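Local atomic coordinates of putative Acetyltransferase from the GNAT family (Novosphingobium aromaticivorans DSM 12444, PDB entry 3EC4), a protein that probably transfers acyl groups other than aminoacyl groups to an acceptor, as expected of a member of the GNAT acetyltransferase family. Residues 82-87 with 219-224; 40-45 with 64-69; 157-162 with 192-197; 10-15 with 149-154. All blocks are in the same frame, centred on the assembly; numbering follows the deposited sequence.

All four contacts are buried, yet they differ in depth and chemistry. Contact 3 lies nearest the centre of the chain and contact 2 farthest from it. Contacts 1 and 3 belong to the same mixed sheet: each rests on backbone hydrogen bonds, antiparallel in 1 and parallel in 3, and they meet where strand 76-88 runs beside strand 192-198. Contact 2 joins a small outlying strand to the sheet's edge strand 61-66 through two waters and a glutamate. Contact 4 seats the N-terminal helix on a loop mainly by apolar touch. Salt bridges tie contact 4 to contacts 2 and 3: R10 reaches E66 of contact 2, and R150 reaches E159 of contact 3.

Contact 1 of 4, residues 82-87 with 219-224; sequences APLLQM and MTATLL
Four backbone hydrogen bonds join strands 82-87 and 219-224, in two reciprocal couples. A82 N gives a nearly straight bond to A221 O (2.8 Å, 173°), and A221 N answers to A82 O at 3.0 Å, both in the plane of the accepting carbonyl. L84 N reaches M219 O at 2.8 Å and M219 N reaches L84 O at 3.0 Å, but here each donor stands well above the carbonyl plane. P83 suits the place between them: in the non-hydrogen-bonded pair with T220, no N-H of P83 is needed toward strand 219-224, and its carbonyl serves A199. L84 sets CG anti to its carbonyl carbon, bringing CD1 to 4.0 Å from A221 CB. An alanine here would remove that branch and probably loosen the packing over A221, while sparing the backbone bonds. Q86, extended, lies alongside M219, with Q86 CB 3.8 Å from M219 CG. Its buried amide is well supplied: OE1 bonds R216, and NE2 bonds L8 O and H196 NE2. T220 OG1 is likewise taken, by P67 O. Polarity is thus settled in the main chain and at the amide's end, so small and aliphatic groups can fill the face carrying A82, L84 and A221.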
loop_
_atom_site.group_PDB
_atom_site.type_symbol
_atom_site.label_atom_id
_atom_site.label_comp_id
_atom_site.label_asym_id
_atom_site.label_seq_id
_atom_site.Cartn_x
_atom_site.Cartn_y
_atom_site.Cartn_z
ATOM N N ALA A 82 5.970 -12.533 3.663
ATOM C CA ALA A 82 6.040 -12.232 2.257
ATOM C C ALA A 82 7.282 -11.378 1.915
ATOM O O ALA A 82 7.341 -10.221 2.273
ATOM C CB ALA A 82 4.757 -11.488 1.867
ATOM N N PRO A 83 8.271 -11.961 1.243
ATOM C CA PRO A 83 9.369 -11.175 0.736
ATOM C C PRO A 83 8.867 -10.149 -0.283
ATOM O O PRO A 83 8.129 -10.482 -1.233
ATOM C CB PRO A 83 10.273 -12.214 0.075
ATOM C CG PRO A 83 9.901 -13.518 0.803
ATOM C CD PRO A 83 8.435 -13.388 0.937
ATOM N N LEU A 84 9.304 -8.921 -0.087
ATOM C CA LEU A 84 8.977 -7.807 -0.999
ATOM C C LEU A 84 10.206 -7.215 -1.661
ATOM O O LEU A 84 11.317 -7.264 -1.117
ATOM C CB LEU A 84 8.277 -6.670 -0.243
ATOM C CG LEU A 84 7.091 -7.054 0.607
ATOM C CD1 LEU A 84 6.563 -5.809 1.375
ATOM C CD2 LEU A 84 5.976 -7.742 -0.236
ATOM N N LEU A 85 9.981 -6.557 -2.806
ATOM C CA LEU A 85 10.999 -5.710 -3.407
ATOM C C LEU A 85 10.415 -4.319 -3.319
ATOM O O LEU A 85 9.330 -4.070 -3.869
ATOM C CB LEU A 85 11.287 -6.098 -4.866
ATOM C CG LEU A 85 12.322 -5.192 -5.576
ATOM C CD1 LEU A 85 13.722 -5.241 -4.923
ATOM C CD2 LEU A 85 12.404 -5.459 -7.067
ATOM N N GLN A 86 11.089 -3.444 -2.597
ATOM C CA GLN A 86 10.680 -2.030 -2.562
ATOM C C GLN A 86 11.331 -1.249 -3.688
ATOM O O GLN A 86 12.537 -1.368 -3.903
ATOM C CB GLN A 86 11.041 -1.428 -1.203
ATOM C CG GLN A 86 10.534 -0.018 -1.017
ATOM C CD GLN A 86 11.057 0.570 0.291
ATOM O OE1 GLN A 86 12.157 1.087 0.319
ATOM N NE2 GLN A 86 10.299 0.438 1.366
HETATM N N MSE A 87 10.537 -0.440 -4.403
HETATM C CA MSE A 87 10.967 0.292 -5.611
HETATM C C MSE A 87 10.649 1.777 -5.516
HETATM O O MSE A 87 9.703 2.156 -4.859
HETATM C CB MSE A 87 10.320 -0.302 -6.883
HETATM C CG MSE A 87 10.502 -1.779 -6.953
HETATM SE SE MSE A 87 9.863 -2.597 -8.548
HETATM C CE MSE A 87 11.284 -2.093 -9.769
HETATM N N MSE A 219 12.439 -5.902 1.301
HETATM C CA MSE A 219 11.692 -5.729 2.539
HETATM C C MSE A 219 10.919 -7.014 2.830
HETATM O O MSE A 219 10.889 -7.933 2.015
HETATM C CB MSE A 219 10.735 -4.520 2.460
HETATM C CG MSE A 219 11.416 -3.178 2.152
HETATM SE SE MSE A 219 12.297 -2.467 3.698
HETATM C CE MSE A 219 10.709 -1.862 4.604
ATOM N N THR A 220 10.290 -7.067 4.000
ATOM C CA THR A 220 9.444 -8.189 4.399
ATOM C C THR A 220 8.139 -7.718 5.032
ATOM O O THR A 220 8.150 -6.912 5.979
ATOM C CB THR A 220 10.158 -9.078 5.416
ATOM O OG1 THR A 220 11.457 -9.415 4.903
ATOM C CG2 THR A 220 9.370 -10.347 5.715
ATOM N N ALA A 221 7.037 -8.254 4.501
ATOM C CA ALA A 221 5.709 -8.090 5.101
ATOM C C ALA A 221 5.456 -9.286 6.001
ATOM O O ALA A 221 5.540 -10.436 5.534
ATOM C CB ALA A 221 4.637 -8.030 4.014
ATOM N N THR A 222 5.177 -9.020 7.274
ATOM C CA THR A 222 4.795 -10.073 8.246
ATOM C C THR A 222 3.333 -9.891 8.696
ATOM O O THR A 222 2.936 -8.786 9.061
ATOM C CB THR A 222 5.700 -10.052 9.497
ATOM O OG1 THR A 222 7.072 -10.371 9.163
ATOM C CG2 THR A 222 5.169 -10.989 10.561
ATOM N N LEU A 223 2.559 -10.974 8.653
ATOM C CA LEU A 223 1.189 -11.023 9.148
ATOM C C LEU A 223 1.163 -11.810 10.458
ATOM O O LEU A 223 1.462 -13.029 10.497
ATOM C CB LEU A 223 0.260 -11.654 8.098
ATOM C CG LEU A 223 -1.212 -11.677 8.509
ATOM C CD1 LEU A 223 -1.739 -10.219 8.701
ATOM C CD2 LEU A 223 -1.977 -12.447 7.415
ATOM N N LEU A 224 0.844 -11.095 11.538
ATOM C CA LEU A 224 0.692 -11.678 12.856
ATOM C C LEU A 224 -0.776 -11.764 13.248
ATOM O O LEU A 224 -1.547 -10.779 13.088
ATOM C CB LEU A 224 1.454 -10.875 13.944
ATOM C CG LEU A 224 2.981 -10.751 13.797
ATOM C CD1 LEU A 224 3.514 -9.853 14.956
ATOM C CD2 LEU A 224 3.689 -12.118 13.740
#

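Contact 2 of 4, residues 40-45 with 64-69; sequences FAAAAP and LVEPEP
The F40 ring and the E66 carboxylate are the flat groups here. V65 approaches the F40 ring obliquely, its CG2 3.8 Å from F40 CE1, and V12, W63 and M151 also touch this side chain, an apolar setting that suits a phenyl group. The carboxylate is worked through its two oxygens. E66 OE1 forms a salt bridge with R10, while E66 OE2 is hydrogen-bonded to both waters and has A42 CB as a neighbour at 3.8 Å. A bend in the glutamate chain (chi2 -74°) brings the acid round to the strand at 41-43. One water accepts from V65 N at 3.0 Å and is bonded to A41 O at 2.7 Å as well as to E66 OE2, with more acceptors near it than protons to give. The other accepts from A43 N and donates to E66 OE2, 2.8 Å away. A negative charge would probably order both waters. Alongside this polar seam L64 lays CD2 on the carbonyl of A41, 3.5 Å from its O, with chi2 turned to 108°, away from the usual staggered positions. Alanines suit strand 41-43, since helix 11-17 also presses on A42. Strands 41-43 and 64-66 diverge by 54°, and two waters bridge them where the small two-stranded sheet 30-32/41-43 leaves the edge strand of the central GNAT sheet.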
loop_
_atom_site.group_PDB
_atom_site.type_symbol
_atom_site.label_atom_id
_atom_site.label_comp_id
_atom_site.label_asym_id
_atom_site.label_seq_id
_atom_site.Cartn_x
_atom_site.Cartn_y
_atom_site.Cartn_z
ATOM N N PHE A 40 -2.244 -2.185 9.155
ATOM C CA PHE A 40 -0.800 -2.046 9.332
ATOM C C PHE A 40 -0.466 -1.576 10.753
ATOM O O PHE A 40 -1.209 -0.804 11.351
ATOM C CB PHE A 40 -0.198 -1.095 8.316
ATOM C CG PHE A 40 -0.245 -1.633 6.919
ATOM C CD1 PHE A 40 0.621 -2.633 6.537
ATOM C CD2 PHE A 40 -1.213 -1.193 6.029
ATOM C CE1 PHE A 40 0.569 -3.153 5.286
ATOM C CE2 PHE A 40 -1.284 -1.736 4.774
ATOM C CZ PHE A 40 -0.401 -2.711 4.407
ATOM N N ALA A 41 0.662 -2.061 11.274
ATOM C CA ALA A 41 1.152 -1.633 12.613
ATOM C C ALA A 41 2.662 -1.726 12.662
ATOM O O ALA A 41 3.283 -2.351 11.808
ATOM C CB ALA A 41 0.508 -2.474 13.767
ATOM N N ALA A 42 3.252 -1.079 13.665
ATOM C CA ALA A 42 4.693 -1.074 13.846
ATOM C C ALA A 42 4.996 -0.793 15.315
ATOM O O ALA A 42 4.212 -0.117 16.022
ATOM C CB ALA A 42 5.361 -0.024 12.931
ATOM N N ALA A 43 6.134 -1.291 15.758
ATOM C CA ALA A 43 6.614 -1.090 17.150
ATOM C C ALA A 43 7.973 -0.379 17.178
ATOM O O ALA A 43 8.796 -0.521 16.267
ATOM C CB ALA A 43 6.719 -2.454 17.876
ATOM N N ALA A 44 8.232 0.355 18.254
ATOM C CA ALA A 44 9.540 0.946 18.443
ATOM C C ALA A 44 10.533 -0.194 18.537
ATOM O O ALA A 44 10.189 -1.261 19.006
ATOM C CB ALA A 44 9.593 1.801 19.739
ATOM N N PRO A 45 11.785 0.030 18.101
ATOM C CA PRO A 45 12.790 -1.003 18.365
ATOM C C PRO A 45 12.821 -1.353 19.854
ATOM O O PRO A 45 12.785 -0.473 20.698
ATOM C CB PRO A 45 14.098 -0.337 17.943
ATOM C CG PRO A 45 13.725 0.752 17.031
ATOM C CD PRO A 45 12.372 1.237 17.506
ATOM N N LEU A 64 2.824 -5.993 9.268
ATOM C CA LEU A 64 4.039 -5.211 9.467
ATOM C C LEU A 64 4.903 -5.223 8.195
ATOM O O LEU A 64 4.985 -6.232 7.505
ATOM C CB LEU A 64 4.827 -5.746 10.656
ATOM C CG LEU A 64 4.037 -5.898 11.954
ATOM C CD1 LEU A 64 3.810 -7.360 12.221
ATOM C CD2 LEU A 64 4.765 -5.208 13.129
ATOM N N VAL A 65 5.510 -4.091 7.912
ATOM C CA VAL A 65 6.371 -3.895 6.715
ATOM C C VAL A 65 7.688 -3.355 7.259
ATOM O O VAL A 65 7.747 -2.212 7.735
ATOM C CB VAL A 65 5.740 -2.966 5.650
ATOM C CG1 VAL A 65 6.669 -2.876 4.441
ATOM C CG2 VAL A 65 4.355 -3.515 5.235
ATOM N N GLU A 66 8.695 -4.230 7.271
ATOM C CA GLU A 66 9.988 -3.959 7.883
ATOM C C GLU A 66 11.091 -4.519 7.025
ATOM O O GLU A 66 10.812 -5.277 6.113
ATOM C CB GLU A 66 10.048 -4.538 9.286
ATOM C CG GLU A 66 8.912 -4.057 10.196
ATOM C CD GLU A 66 9.052 -2.611 10.685
ATOM O OE1 GLU A 66 10.149 -2.038 10.561
ATOM O OE2 GLU A 66 8.060 -2.034 11.225
ATOM N N PRO A 67 12.353 -4.166 7.311
ATOM C CA PRO A 67 13.398 -4.804 6.486
ATOM C C PRO A 67 13.448 -6.358 6.629
ATOM O O PRO A 67 13.546 -7.045 5.623
ATOM C CB PRO A 67 14.688 -4.108 6.964
ATOM C CG PRO A 67 14.245 -2.760 7.448
ATOM C CD PRO A 67 12.904 -3.098 8.171
ATOM N N GLU A 68 13.262 -6.883 7.841
ATOM C CA GLU A 68 13.340 -8.315 8.096
ATOM C C GLU A 68 11.994 -8.872 8.618
ATOM O O GLU A 68 11.158 -8.106 9.088
ATOM C CB GLU A 68 14.439 -8.550 9.121
ATOM C CG GLU A 68 15.783 -8.027 8.649
ATOM C CD GLU A 68 16.265 -8.703 7.358
ATOM O OE1 GLU A 68 15.844 -9.856 7.099
ATOM O OE2 GLU A 68 17.058 -8.077 6.597
ATOM N N PRO A 69 11.812 -10.219 8.582
ATOM C CA PRO A 69 10.664 -10.784 9.251
ATOM C C PRO A 69 10.597 -10.273 10.696
ATOM O O PRO A 69 11.633 -10.134 11.359
ATOM C CB PRO A 69 10.985 -12.283 9.269
ATOM C CG PRO A 69 11.840 -12.466 8.047
ATOM C CD PRO A 69 12.672 -11.267 7.999
HETATM O O HOH W 1 5.443 -2.260 10.231
HETATM O O HOH W 2 7.420 -3.127 13.771
#

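Contact 3 of 4, residues 157-162 with 192-197; sequences LAEVSG and VPYLHS
E159 OE1 is the best-held polar atom, gripped twice: by a salt bridge from R150 NE and a hydrogen bond from M151 N. The sister oxygen, E159 OE2, accepts from a water that also donates to V160 O and accepts from H196 N, so it bridges the strands where direct bonding stops. E159 OE2 also lies at the edge of the H196 ring, 3.5 Å from H196 ND1; the other ring nitrogen, NE2, is hydrogen-bonded to Q86 NE2. Direct pairing is parallel: A158 N to V192 O, Y194 N to A158 O at 3.0 Å, and V160 N to Y194 O at 2.9 Å, the last nearly along the C=O axis. Y194 takes the crowded position between backbone N and carbonyl carbon (chi1 81°), which swings its ring over E159. The CG of E159 makes a CH-pi contact 4.2 Å from the centroid of the Y194 ring, and the carboxylate plane lies almost parallel to that ring. An alanine in place of Y194 would take this face away and probably leave the glutamate's chain less firmly fixed. Helix 174-188 connects the two strands in a beta-alpha-beta unit, and its I183 packs on V160 and P193. Their 45° splay resembles the opening that receives acetyl-CoA in GNAT relatives, and strand 76-88 adjoins strand 192-198.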
loop_
_atom_site.group_PDB
_atom_site.type_symbol
_atom_site.label_atom_id
_atom_site.label_comp_id
_atom_site.label_asym_id
_atom_site.label_seq_id
_atom_site.Cartn_x
_atom_site.Cartn_y
_atom_site.Cartn_z
ATOM N N LEU A 157 7.619 11.621 0.065
ATOM C CA LEU A 157 7.470 10.229 -0.389
ATOM C C LEU A 157 5.996 9.835 -0.371
ATOM O O LEU A 157 5.271 10.188 0.546
ATOM C CB LEU A 157 8.259 9.259 0.522
ATOM C CG LEU A 157 9.776 9.487 0.513
ATOM C CD1 LEU A 157 10.456 8.815 1.711
ATOM C CD2 LEU A 157 10.288 8.965 -0.831
ATOM N N ALA A 158 5.569 9.066 -1.377
ATOM C CA ALA A 158 4.171 8.676 -1.497
ATOM C C ALA A 158 4.081 7.307 -2.150
ATOM O O ALA A 158 4.718 7.078 -3.164
ATOM C CB ALA A 158 3.387 9.702 -2.304
ATOM N N GLU A 159 3.261 6.435 -1.572
ATOM C CA GLU A 159 3.126 5.076 -2.045
ATOM C C GLU A 159 2.048 4.905 -3.116
ATOM O O GLU A 159 0.912 5.309 -2.937
ATOM C CB GLU A 159 2.789 4.162 -0.861
ATOM C CG GLU A 159 2.924 2.676 -1.197
ATOM C CD GLU A 159 2.519 1.785 -0.049
ATOM O OE1 GLU A 159 1.744 2.267 0.795
ATOM O OE2 GLU A 159 2.942 0.595 -0.030
ATOM N N VAL A 160 2.419 4.263 -4.216
ATOM C CA VAL A 160 1.454 3.713 -5.181
ATOM C C VAL A 160 0.879 2.376 -4.703
ATOM O O VAL A 160 1.631 1.475 -4.356
ATOM C CB VAL A 160 2.109 3.509 -6.554
ATOM C CG1 VAL A 160 1.064 3.025 -7.545
ATOM C CG2 VAL A 160 2.746 4.874 -7.012
ATOM N N SER A 161 -0.455 2.285 -4.627
ATOM C CA SER A 161 -1.154 1.107 -4.042
ATOM C C SER A 161 -2.547 0.918 -4.679
ATOM O O SER A 161 -3.055 1.794 -5.402
ATOM C CB SER A 161 -1.282 1.197 -2.511
ATOM O OG SER A 161 -1.534 -0.088 -1.912
ATOM N N GLY A 162 -3.124 -0.258 -4.447
ATOM C CA GLY A 162 -4.498 -0.533 -4.859
ATOM C C GLY A 162 -4.654 -0.718 -6.354
ATOM O O GLY A 162 -5.746 -0.463 -6.889
ATOM N N VAL A 192 8.154 11.913 -4.492
ATOM C CA VAL A 192 8.755 10.776 -5.103
ATOM C C VAL A 192 7.870 9.516 -4.849
ATOM O O VAL A 192 7.586 9.134 -3.670
ATOM C CB VAL A 192 10.196 10.540 -4.533
ATOM C CG1 VAL A 192 10.776 9.215 -5.080
ATOM C CG2 VAL A 192 11.166 11.749 -4.741
ATOM N N PRO A 193 7.395 8.876 -5.938
ATOM C CA PRO A 193 6.670 7.625 -5.828
ATOM C C PRO A 193 7.550 6.496 -5.384
ATOM O O PRO A 193 8.715 6.433 -5.769
ATOM C CB PRO A 193 6.168 7.354 -7.269
ATOM C CG PRO A 193 6.274 8.678 -7.977
ATOM C CD PRO A 193 7.429 9.360 -7.343
ATOM N N TYR A 194 6.979 5.613 -4.585
ATOM C CA TYR A 194 7.567 4.303 -4.277
ATOM C C TYR A 194 6.464 3.259 -4.195
ATOM O O TYR A 194 5.281 3.586 -4.086
ATOM C CB TYR A 194 8.368 4.379 -2.971
ATOM C CG TYR A 194 7.533 4.273 -1.734
ATOM C CD1 TYR A 194 6.861 5.375 -1.234
ATOM C CD2 TYR A 194 7.473 3.089 -1.031
ATOM C CE1 TYR A 194 6.074 5.260 -0.083
ATOM C CE2 TYR A 194 6.733 2.973 0.095
ATOM C CZ TYR A 194 6.024 4.075 0.568
ATOM O OH TYR A 194 5.275 3.955 1.718
ATOM N N LEU A 195 6.841 1.986 -4.219
ATOM C CA LEU A 195 5.890 0.911 -4.092
ATOM C C LEU A 195 6.600 -0.320 -3.636
ATOM O O LEU A 195 7.811 -0.376 -3.615
ATOM C CB LEU A 195 5.156 0.654 -5.409
ATOM C CG LEU A 195 6.017 0.301 -6.645
ATOM C CD1 LEU A 195 6.461 -1.160 -6.620
ATOM C CD2 LEU A 195 5.291 0.636 -7.971
ATOM N N HIS A 196 5.822 -1.294 -3.221
ATOM C CA HIS A 196 6.322 -2.633 -2.960
ATOM C C HIS A 196 5.705 -3.595 -3.944
ATOM O O HIS A 196 4.501 -3.496 -4.243
ATOM C CB HIS A 196 5.968 -3.114 -1.537
ATOM C CG HIS A 196 6.597 -2.300 -0.444
ATOM N ND1 HIS A 196 5.921 -1.302 0.220
ATOM C CD2 HIS A 196 7.854 -2.310 0.075
ATOM C CE1 HIS A 196 6.726 -0.739 1.108
ATOM N NE2 HIS A 196 7.898 -1.344 1.049
ATOM N N SER A 197 6.504 -4.535 -4.435
ATOM C CA SER A 197 5.997 -5.708 -5.139
ATOM C C SER A 197 6.319 -6.919 -4.297
ATOM O O SER A 197 7.315 -6.897 -3.634
ATOM C CB SER A 197 6.731 -5.861 -6.457
ATOM O OG SER A 197 6.234 -6.947 -7.243
HETATM O O HOH W 3 2.971 -0.448 -2.804
#

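Contact 4 of 4, residues 10-15 with 149-154; sequences RPVWNS and ERMRPA
The first turn of helix 11-17, with R10 at the N-cap, comes down on the loop at 150-154 so closely that the CA atoms of S15 and P153 are 3.8 Å apart, and S15 CA makes a C-H...O contact with R152 O. Proline fits the opening of the helix, where no backbone N-H is needed, and P11 sets its CB 3.8 Å from CG of P153. M151, present as selenomethionine, reaches in with CG anti to its carbonyl carbon and ends beside the helix: SE lies 3.8 Å from V12 CG2 and 3.9 Å from P11 O. Its long, flexible chain suits a place lined by both a valine methyl and a carbonyl oxygen. In this way the N-terminal helix is docked on the loop that links antiparallel strands 142-149 and 157-165 of the GNAT sheet, and Y194 of the next strand also touches P11, M151 and P153. S15 folds its hydroxyl back on the helix (chi1 63°), with OG 2.8 Å from P11 O and V12 O also within reach of its single proton; the same oxygen abuts M151. N14 lays CB 3.6 Å from P153 O and sends its amide nitrogen to P7 O instead. On the far side of the loop, R152 turns from the helix, its NH2 forming a salt bridge with E149 OE1 at 3.0 Å while NH1 goes to E191.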
loop_
_atom_site.group_PDB
_atom_site.type_symbol
_atom_site.label_atom_id
_atom_site.label_comp_id
_atom_site.label_asym_id
_atom_site.label_seq_id
_atom_site.Cartn_x
_atom_site.Cartn_y
_atom_site.Cartn_z
ATOM N N ARG A 10 11.282 1.921 7.188
ATOM C CA ARG A 10 10.199 1.568 8.080
ATOM C C ARG A 10 8.961 2.344 7.691
ATOM O O ARG A 10 8.634 3.356 8.323
ATOM C CB ARG A 10 10.586 1.846 9.530
ATOM C CG ARG A 10 11.823 1.095 10.053
ATOM C CD ARG A 10 11.839 1.098 11.594
ATOM N NE ARG A 10 10.738 0.282 12.051
ATOM C CZ ARG A 10 10.126 0.365 13.230
ATOM N NH1 ARG A 10 10.505 1.226 14.165
ATOM N NH2 ARG A 10 9.110 -0.454 13.458
ATOM N N PRO A 11 8.323 1.957 6.570
ATOM C CA PRO A 11 7.298 2.837 5.970
ATOM C C PRO A 11 6.032 2.951 6.813
ATOM O O PRO A 11 5.431 4.014 6.869
ATOM C CB PRO A 11 7.059 2.231 4.568
ATOM C CG PRO A 11 7.653 0.881 4.605
ATOM C CD PRO A 11 8.586 0.763 5.768
ATOM N N VAL A 12 5.683 1.905 7.545
ATOM C CA VAL A 12 4.517 1.977 8.449
ATOM C C VAL A 12 4.815 2.874 9.646
ATOM O O VAL A 12 4.028 3.768 9.990
ATOM C CB VAL A 12 4.093 0.546 8.945
ATOM C CG1 VAL A 12 2.921 0.658 9.923
ATOM C CG2 VAL A 12 3.765 -0.341 7.766
ATOM N N TRP A 13 5.926 2.577 10.322
ATOM C CA TRP A 13 6.349 3.336 11.467
ATOM C C TRP A 13 6.445 4.807 11.110
ATOM O O TRP A 13 5.850 5.669 11.772
ATOM C CB TRP A 13 7.662 2.788 12.004
ATOM C CG TRP A 13 8.198 3.505 13.233
ATOM C CD1 TRP A 13 9.223 4.392 13.256
ATOM C CD2 TRP A 13 7.774 3.348 14.602
ATOM N NE1 TRP A 13 9.474 4.803 14.531
ATOM C CE2 TRP A 13 8.591 4.196 15.384
ATOM C CE3 TRP A 13 6.772 2.604 15.233
ATOM C CZ2 TRP A 13 8.442 4.319 16.771
ATOM C CZ3 TRP A 13 6.631 2.714 16.602
ATOM C CH2 TRP A 13 7.456 3.591 17.359
ATOM N N ASN A 14 7.137 5.075 10.010
ATOM C CA ASN A 14 7.464 6.441 9.684
ATOM C C ASN A 14 6.262 7.243 9.169
ATOM O O ASN A 14 6.116 8.410 9.508
ATOM C CB ASN A 14 8.624 6.451 8.740
ATOM C CG ASN A 14 9.922 6.090 9.427
ATOM O OD1 ASN A 14 10.100 6.297 10.648
ATOM N ND2 ASN A 14 10.849 5.592 8.656
ATOM N N SER A 15 5.392 6.589 8.408
ATOM C CA SER A 15 4.172 7.278 7.925
ATOM C C SER A 15 3.273 7.646 9.098
ATOM O O SER A 15 2.763 8.750 9.166
ATOM C CB SER A 15 3.418 6.436 6.873
ATOM O OG SER A 15 2.947 5.210 7.391
ATOM N N GLU A 149 -3.209 6.025 -4.036
ATOM C CA GLU A 149 -2.143 6.411 -3.131
ATOM C C GLU A 149 -2.350 5.819 -1.758
ATOM O O GLU A 149 -3.487 5.699 -1.302
ATOM C CB GLU A 149 -2.115 7.920 -2.986
ATOM C CG GLU A 149 -2.018 8.652 -4.309
ATOM C CD GLU A 149 -2.102 10.137 -4.173
ATOM O OE1 GLU A 149 -2.869 10.625 -3.323
ATOM O OE2 GLU A 149 -1.419 10.837 -4.963
ATOM N N ARG A 150 -1.253 5.510 -1.076
ATOM C CA ARG A 150 -1.346 4.999 0.288
ATOM C C ARG A 150 -0.365 5.672 1.247
ATOM O O ARG A 150 -0.560 6.852 1.568
ATOM C CB ARG A 150 -1.289 3.472 0.267
ATOM C CG ARG A 150 -1.784 2.781 1.504
ATOM C CD ARG A 150 -1.869 1.283 1.327
ATOM N NE ARG A 150 -0.579 0.654 1.204
ATOM C CZ ARG A 150 -0.400 -0.657 1.017
ATOM N NH1 ARG A 150 -1.421 -1.518 0.936
ATOM N NH2 ARG A 150 0.807 -1.125 0.894
HETATM N N MSE A 151 0.657 4.964 1.742
HETATM C CA MSE A 151 1.477 5.495 2.838
HETATM C C MSE A 151 2.378 6.652 2.403
HETATM O O MSE A 151 2.801 6.767 1.231
HETATM C CB MSE A 151 2.340 4.402 3.489
HETATM C CG MSE A 151 1.549 3.253 3.977
HETATM SE SE MSE A 151 2.616 2.023 5.016
HETATM C CE MSE A 151 1.769 0.378 4.366
ATOM N N ARG A 152 2.668 7.516 3.364
ATOM C CA ARG A 152 3.536 8.659 3.141
ATOM C C ARG A 152 4.550 8.735 4.275
ATOM O O ARG A 152 4.312 9.402 5.251
ATOM C CB ARG A 152 2.717 9.941 3.074
ATOM C CG ARG A 152 1.816 9.981 1.833
ATOM C CD ARG A 152 0.820 11.095 1.889
ATOM N NE ARG A 152 -0.027 11.044 0.720
ATOM C CZ ARG A 152 0.254 11.595 -0.447
ATOM N NH1 ARG A 152 1.315 12.372 -0.587
ATOM N NH2 ARG A 152 -0.584 11.420 -1.470
ATOM N N PRO A 153 5.669 7.986 4.148
ATOM C CA PRO A 153 6.682 7.878 5.198
ATOM C C PRO A 153 7.441 9.175 5.552
ATOM O O PRO A 153 8.031 9.268 6.617
ATOM C CB PRO A 153 7.615 6.786 4.664
ATOM C CG PRO A 153 6.742 5.961 3.724
ATOM C CD PRO A 153 5.947 7.064 3.032
ATOM N N ALA A 154 7.447 10.116 4.618
ATOM C CA ALA A 154 7.937 11.463 4.792
ATOM C C ALA A 154 7.191 12.389 3.817
ATOM O O ALA A 154 6.592 11.912 2.836
ATOM C CB ALA A 154 9.459 11.531 4.559
#